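432aa long hypothetical deoxyribodipyrimidine photolyase (Sulfolobus tokodaii, PDB 2E0I) probably repairs cyclobutane pyrimidine dimers in DNA as a photolyase, carrying two FAD molecules, one of them apparently a light-harvesting cofactor. Local coordinates at residues 20-31 and 156-165. Sequence-based numbering, arbitrary orientation.
Sequences NYALSECDRVIP and ETMEGSFDVT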
ATOM      1  N   ASN A  20       6.655  22.156  -4.582  1.00 20.71           N
ATOM      2  CA  ASN A  20       7.810  22.986  -4.914  1.00 21.78           C
ATOM      3  C   ASN A  20       7.460  23.969  -6.015  1.00 23.66           C
ATOM      4  O   ASN A  20       7.671  25.168  -5.856  1.00 24.34           O
ATOM      5  CB  ASN A  20       8.990  22.140  -5.368  1.00 20.84           C
ATOM      6  CG  ASN A  20       9.754  21.553  -4.216  1.00 21.64           C
ATOM      7  OD1 ASN A  20       9.721  22.070  -3.097  1.00 23.04           O
ATOM      8  ND2 ASN A  20      10.475  20.477  -4.485  1.00 22.27           N
ATOM      9  N   TYR A  21       6.925  23.471  -7.127  1.00 24.78           N
ATOM     10  CA  TYR A  21       6.562  24.356  -8.220  1.00 27.14           C
ATOM     11  C   TYR A  21       5.566  25.392  -7.745  1.00 27.73           C
ATOM     12  O   TYR A  21       5.666  26.564  -8.093  1.00 29.15           O
ATOM     13  CB  TYR A  21       5.963  23.576  -9.383  1.00 29.53           C
ATOM     14  CG  TYR A  21       6.985  22.889 -10.244  1.00 32.15           C
ATOM     15  CD1 TYR A  21       7.193  21.517 -10.151  1.00 34.60           C
ATOM     16  CD2 TYR A  21       7.744  23.611 -11.162  1.00 33.70           C
ATOM     17  CE1 TYR A  21       8.132  20.876 -10.955  1.00 36.66           C
ATOM     18  CE2 TYR A  21       8.686  22.984 -11.969  1.00 36.08           C
ATOM     19  CZ  TYR A  21       8.874  21.618 -11.862  1.00 37.27           C
ATOM     20  OH  TYR A  21       9.792  20.990 -12.668  1.00 39.31           O
ATOM     21  N   ALA A  22       4.608  24.963  -6.937  1.00 27.53           N
ATOM     22  CA  ALA A  22       3.608  25.885  -6.428  1.00 28.11           C
ATOM     23  C   ALA A  22       4.261  27.025  -5.654  1.00 28.53           C
ATOM     24  O   ALA A  22       3.945  28.193  -5.863  1.00 27.79           O
ATOM     25  CB  ALA A  22       2.629  25.149  -5.531  1.00 26.61           C
ATOM     26  N   LEU A  23       5.179  26.676  -4.762  1.00 30.07           N
ATOM     27  CA  LEU A  23       5.860  27.666  -3.935  1.00 31.86           C
ATOM     28  C   LEU A  23       6.726  28.654  -4.711  1.00 32.73           C
ATOM     29  O   LEU A  23       6.838  29.825  -4.343  1.00 33.07           O
ATOM     30  CB  LEU A  23       6.709  26.955  -2.874  1.00 30.78           C
ATOM     31  CG  LEU A  23       5.911  26.327  -1.728  1.00 31.02           C
ATOM     32  CD1 LEU A  23       6.807  25.403  -0.916  1.00 30.58           C
ATOM     33  CD2 LEU A  23       5.311  27.431  -0.857  1.00 29.09           C
ATOM     34  N   SER A  24       7.332  28.187  -5.791  1.00 34.02           N
ATOM     35  CA  SER A  24       8.194  29.044  -6.573  1.00 35.87           C
ATOM     36  C   SER A  24       7.455  29.817  -7.662  1.00 37.52           C
ATOM     37  O   SER A  24       7.914  30.882  -8.083  1.00 39.08           O
ATOM     38  CB  SER A  24       9.321  28.214  -7.191  1.00 35.43           C
ATOM     39  OG  SER A  24       8.817  27.307  -8.152  1.00 35.17           O
ATOM     40  N   GLU A  25       6.312  29.304  -8.108  1.00 38.54           N
ATOM     41  CA  GLU A  25       5.557  29.977  -9.162  1.00 39.09           C
ATOM     42  C   GLU A  25       4.489  30.966  -8.693  1.00 39.91           C
ATOM     43  O   GLU A  25       4.104  31.837  -9.460  1.00 40.32           O
ATOM     44  CB  GLU A  25       4.917  28.949 -10.104  1.00 38.64           C
ATOM     45  CG  GLU A  25       5.912  28.103 -10.890  1.00 38.94           C
ATOM     46  CD  GLU A  25       5.238  27.162 -11.895  1.00 41.56           C
ATOM     47  OE1 GLU A  25       5.954  26.399 -12.593  1.00 42.03           O
ATOM     48  OE2 GLU A  25       3.988  27.181 -11.997  1.00 42.66           O
ATOM     49  N   CYS A  26       3.998  30.839  -7.461  1.00 41.71           N
ATOM     50  CA  CYS A  26       2.979  31.776  -6.972  1.00 43.74           C
ATOM     51  C   CYS A  26       3.501  32.565  -5.780  1.00 42.95           C
ATOM     52  O   CYS A  26       4.520  32.208  -5.184  1.00 42.44           O
ATOM     53  CB  CYS A  26       1.684  31.056  -6.550  1.00 47.08           C
ATOM     54  SG  CYS A  26       1.160  29.632  -7.567  1.00 52.76           S
ATOM     55  N   ASP A  27       2.792  33.632  -5.431  1.00 42.39           N
ATOM     56  CA  ASP A  27       3.184  34.468  -4.307  1.00 43.94           C
ATOM     57  C   ASP A  27       2.799  33.817  -2.992  1.00 43.22           C
ATOM     58  O   ASP A  27       3.615  33.706  -2.074  1.00 43.88           O
ATOM     59  CB  ASP A  27       2.525  35.842  -4.406  1.00 46.74           C
ATOM     60  CG  ASP A  27       2.917  36.582  -5.673  1.00 48.75           C
ATOM     61  OD1 ASP A  27       4.139  36.720  -5.922  1.00 48.74           O
ATOM     62  OD2 ASP A  27       2.004  37.021  -6.413  1.00 50.05           O
ATOM     63  N   ARG A  28       1.545  33.396  -2.905  1.00 42.02           N
ATOM     64  CA  ARG A  28       1.050  32.743  -1.703  1.00 40.54           C
ATOM     65  C   ARG A  28       0.488  31.369  -2.097  1.00 36.76           C
ATOM     66  O   ARG A  28      -0.054  31.189  -3.190  1.00 35.15           O
ATOM     67  CB  ARG A  28      -0.034  33.607  -1.046  1.00 43.75           C
ATOM     68  CG  ARG A  28       0.253  35.100  -1.120  1.00 50.47           C
ATOM     69  CD  ARG A  28      -0.823  35.955  -0.452  1.00 55.89           C
ATOM     70  NE  ARG A  28      -0.716  35.965   1.014  1.00 62.02           N
ATOM     71  CZ  ARG A  28      -1.478  36.705   1.829  1.00 64.26           C
ATOM     72  NH1 ARG A  28      -2.418  37.511   1.331  1.00 63.96           N
ATOM     73  NH2 ARG A  28      -1.306  36.640   3.150  1.00 64.03           N
ATOM     74  N   VAL A  29       0.645  30.395  -1.213  1.00 32.30           N
ATOM     75  CA  VAL A  29       0.140  29.065  -1.476  1.00 29.04           C
ATOM     76  C   VAL A  29      -0.680  28.574  -0.291  1.00 27.89           C
ATOM     77  O   VAL A  29      -0.203  28.535   0.847  1.00 27.66           O
ATOM     78  CB  VAL A  29       1.287  28.071  -1.733  1.00 28.36           C
ATOM     79  CG1 VAL A  29       0.748  26.654  -1.770  1.00 27.69           C
ATOM     80  CG2 VAL A  29       1.972  28.403  -3.033  1.00 27.81           C
ATOM     81  N   ILE A  30      -1.923  28.204  -0.555  1.00 26.05           N
ATOM     82  CA  ILE A  30      -2.782  27.702   0.502  1.00 25.60           C
ATOM     83  C   ILE A  30      -2.749  26.173   0.502  1.00 23.73           C
ATOM     84  O   ILE A  30      -3.193  25.532  -0.451  1.00 22.93           O
ATOM     85  CB  ILE A  30      -4.230  28.185   0.313  1.00 26.95           C
ATOM     86  CG1 ILE A  30      -4.263  29.714   0.312  1.00 27.93           C
ATOM     87  CG2 ILE A  30      -5.101  27.647   1.429  1.00 26.38           C
ATOM     88  CD1 ILE A  30      -5.637  30.297   0.155  1.00 29.00           C
ATOM     89  N   PRO A  31      -2.205  25.571   1.573  1.00 22.45           N
ATOM     90  CA  PRO A  31      -2.121  24.109   1.677  1.00 21.62           C
ATOM     91  C   PRO A  31      -3.491  23.518   1.996  1.00 20.79           C
ATOM     92  O   PRO A  31      -4.093  23.821   3.023  1.00 20.48           O
ATOM     93  CB  PRO A  31      -1.099  23.902   2.790  1.00 21.76           C
ATOM     94  CG  PRO A  31      -1.357  25.081   3.690  1.00 22.46           C
ATOM     95  CD  PRO A  31      -1.571  26.229   2.732  1.00 22.36           C
ATOM     96  N   GLU A 156      14.791  17.939  -3.135  1.00 31.30           N
ATOM     97  CA  GLU A 156      14.983  19.376  -3.060  1.00 33.75           C
ATOM     98  C   GLU A 156      13.701  20.044  -2.594  1.00 34.33           C
ATOM     99  O   GLU A 156      12.609  19.493  -2.743  1.00 33.48           O
ATOM    100  CB  GLU A 156      15.400  19.937  -4.404  1.00 35.61           C
ATOM    101  CG  GLU A 156      14.271  20.146  -5.355  1.00 40.61           C
ATOM    102  CD  GLU A 156      14.770  20.400  -6.755  1.00 44.73           C
ATOM    103  OE1 GLU A 156      13.924  20.685  -7.631  1.00 48.03           O
ATOM    104  OE2 GLU A 156      16.006  20.304  -6.981  1.00 46.82           O
ATOM    105  N   THR A 157      13.838  21.230  -2.019  1.00 34.54           N
ATOM    106  CA  THR A 157      12.683  21.949  -1.520  1.00 35.29           C
ATOM    107  C   THR A 157      12.802  23.415  -1.885  1.00 37.13           C
ATOM    108  O   THR A 157      13.848  24.025  -1.691  1.00 37.97           O
ATOM    109  CB  THR A 157      12.570  21.818   0.024  1.00 33.51           C
ATOM    110  OG1 THR A 157      12.496  20.435   0.383  1.00 31.01           O
ATOM    111  CG2 THR A 157      11.326  22.536   0.543  1.00 31.54           C
ATOM    112  N   MET A 158      11.731  23.977  -2.425  1.00 39.01           N
ATOM    113  CA  MET A 158      11.736  25.377  -2.784  1.00 41.63           C
ATOM    114  C   MET A 158      11.186  26.194  -1.628  1.00 42.26           C
ATOM    115  O   MET A 158      10.409  25.685  -0.818  1.00 41.79           O
ATOM    116  CB  MET A 158      10.888  25.597  -4.034  1.00 44.27           C
ATOM    117  CG  MET A 158      11.708  25.807  -5.316  1.00 48.12           C
ATOM    118  SD  MET A 158      12.881  24.469  -5.698  1.00 51.18           S
ATOM    119  CE  MET A 158      14.455  25.146  -5.003  1.00 51.05           C
ATOM    120  N   GLU A 159      11.619  27.447  -1.537  1.00 43.44           N
ATOM    121  CA  GLU A 159      11.141  28.345  -0.494  1.00 45.27           C
ATOM    122  C   GLU A 159       9.964  29.116  -1.102  1.00 43.91           C
ATOM    123  O   GLU A 159       9.922  29.328  -2.312  1.00 43.99           O
ATOM    124  CB  GLU A 159      12.271  29.293  -0.039  1.00 48.70           C
ATOM    125  CG  GLU A 159      13.322  28.629   0.889  1.00 55.80           C
ATOM    126  CD  GLU A 159      14.527  29.537   1.225  1.00 60.59           C
ATOM    127  OE1 GLU A 159      15.375  29.149   2.076  1.00 62.14           O
ATOM    128  OE2 GLU A 159      14.630  30.636   0.629  1.00 63.27           O
ATOM    129  N   GLY A 160       8.997  29.496  -0.270  1.00 42.99           N
ATOM    130  CA  GLY A 160       7.833  30.227  -0.750  1.00 41.44           C
ATOM    131  C   GLY A 160       7.034  30.799   0.410  1.00 41.90           C
ATOM    132  O   GLY A 160       7.589  31.064   1.479  1.00 42.60           O
ATOM    133  N   SER A 161       5.735  31.000   0.217  1.00 41.34           N
ATOM    134  CA  SER A 161       4.900  31.540   1.287  1.00 41.31           C
ATOM    135  C   SER A 161       3.592  30.793   1.433  1.00 40.55           C
ATOM    136  O   SER A 161       2.822  30.674   0.483  1.00 40.27           O
ATOM    137  CB  SER A 161       4.595  33.024   1.053  1.00 42.04           C
ATOM    138  OG  SER A 161       5.672  33.846   1.465  1.00 45.75           O
ATOM    139  N   PHE A 162       3.334  30.300   2.634  1.00 39.18           N
ATOM    140  CA  PHE A 162       2.099  29.583   2.886  1.00 38.57           C
ATOM    141  C   PHE A 162       1.025  30.509   3.457  1.00 39.45           C
ATOM    142  O   PHE A 162       1.230  31.154   4.491  1.00 40.58           O
ATOM    143  CB  PHE A 162       2.351  28.431   3.861  1.00 36.42           C
ATOM    144  CG  PHE A 162       3.037  27.247   3.244  1.00 33.24           C
ATOM    145  CD1 PHE A 162       2.337  26.372   2.420  1.00 32.26           C
ATOM    146  CD2 PHE A 162       4.373  26.991   3.507  1.00 32.11           C
ATOM    147  CE1 PHE A 162       2.961  25.255   1.870  1.00 31.47           C
ATOM    148  CE2 PHE A 162       5.010  25.878   2.963  1.00 31.75           C
ATOM    149  CZ  PHE A 162       4.302  25.005   2.142  1.00 31.11           C
ATOM    150  N   ASP A 163      -0.118  30.567   2.780  1.00 39.77           N
ATOM    151  CA  ASP A 163      -1.234  31.382   3.237  1.00 40.39           C
ATOM    152  C   ASP A 163      -2.336  30.482   3.826  1.00 40.22           C
ATOM    153  O   ASP A 163      -2.217  29.256   3.835  1.00 39.74           O
ATOM    154  CB  ASP A 163      -1.777  32.222   2.083  1.00 41.79           C
ATOM    155  CG  ASP A 163      -2.763  33.278   2.545  1.00 45.12           C
ATOM    156  OD1 ASP A 163      -2.516  33.889   3.617  1.00 46.35           O
ATOM    157  OD2 ASP A 163      -3.772  33.503   1.832  1.00 45.68           O
ATOM    158  N   VAL A 164      -3.407  31.090   4.320  1.00 40.20           N
ATOM    159  CA  VAL A 164      -4.500  30.342   4.927  1.00 40.11           C
ATOM    160  C   VAL A 164      -5.852  30.879   4.488  1.00 41.72           C
ATOM    161  O   VAL A 164      -5.949  31.993   3.985  1.00 43.04           O
ATOM    162  CB  VAL A 164      -4.416  30.432   6.465  1.00 38.53           C
ATOM    163  CG1 VAL A 164      -5.647  29.834   7.109  1.00 37.35           C
ATOM    164  CG2 VAL A 164      -3.162  29.727   6.945  1.00 38.92           C
ATOM    165  N   THR A 165      -6.889  30.071   4.657  1.00 43.36           N
ATOM    166  CA  THR A 165      -8.243  30.479   4.325  1.00 45.01           C
ATOM    167  C   THR A 165      -9.019  30.352   5.611  1.00 46.30           C
ATOM    168  O   THR A 165      -9.211  29.252   6.116  1.00 46.54           O
ATOM    169  CB  THR A 165      -8.895  29.565   3.286  1.00 45.31           C
ATOM    170  OG1 THR A 165      -8.261  29.758   2.020  1.00 46.72           O
ATOM    171  CG2 THR A 165     -10.372  29.887   3.153  1.00 43.98           C
TER
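Leu23 lays its CD2 methyl over one face of the Phe162 ring, a CH-pi contact 4.1 Å from the centroid and displaced toward the rim, while Pro31 CD meets the ring at its edge. The second flat contact is charged: the Asp163 carboxylate stacks on one face of the Arg28 guanidinium, the planes 28° apart. OD1 comes within 3.0 Å of Arg28 NH2 yet lies well out of the guanidinium plane, a salt bridge of charges alone. Asp163 reaches it with CG anti to its backbone N (chi1 -169°). At the far end the Asn20 amide reads the loop backbone in both directions: ND2 donates to Glu156 O at 2.9 Å, with that oxygen near the amide plane, and OD1 accepts from Met158 N at 2.9 Å, the N-H tilted above the carbonyl plane. An alanine in place of Asn20 would leave out both amide bonds and is likely to leave Glu156 O and Met158 N without these partners. Between the ends, Val29 N donates to Ser161 O and Val29 O accepts from Asp163 N, a single parallel beta bridge that sets Val29 beside Phe162. The loop, which lies between helices 140-147 and 189-196, passes along helix 17-25 and joins the start of strand 28-35 in the parallel sheet of the photolyase N-terminal domain, where strands 2-7 and 73-76 flank that strand and Cys26 is disulfide-bonded to Cys3.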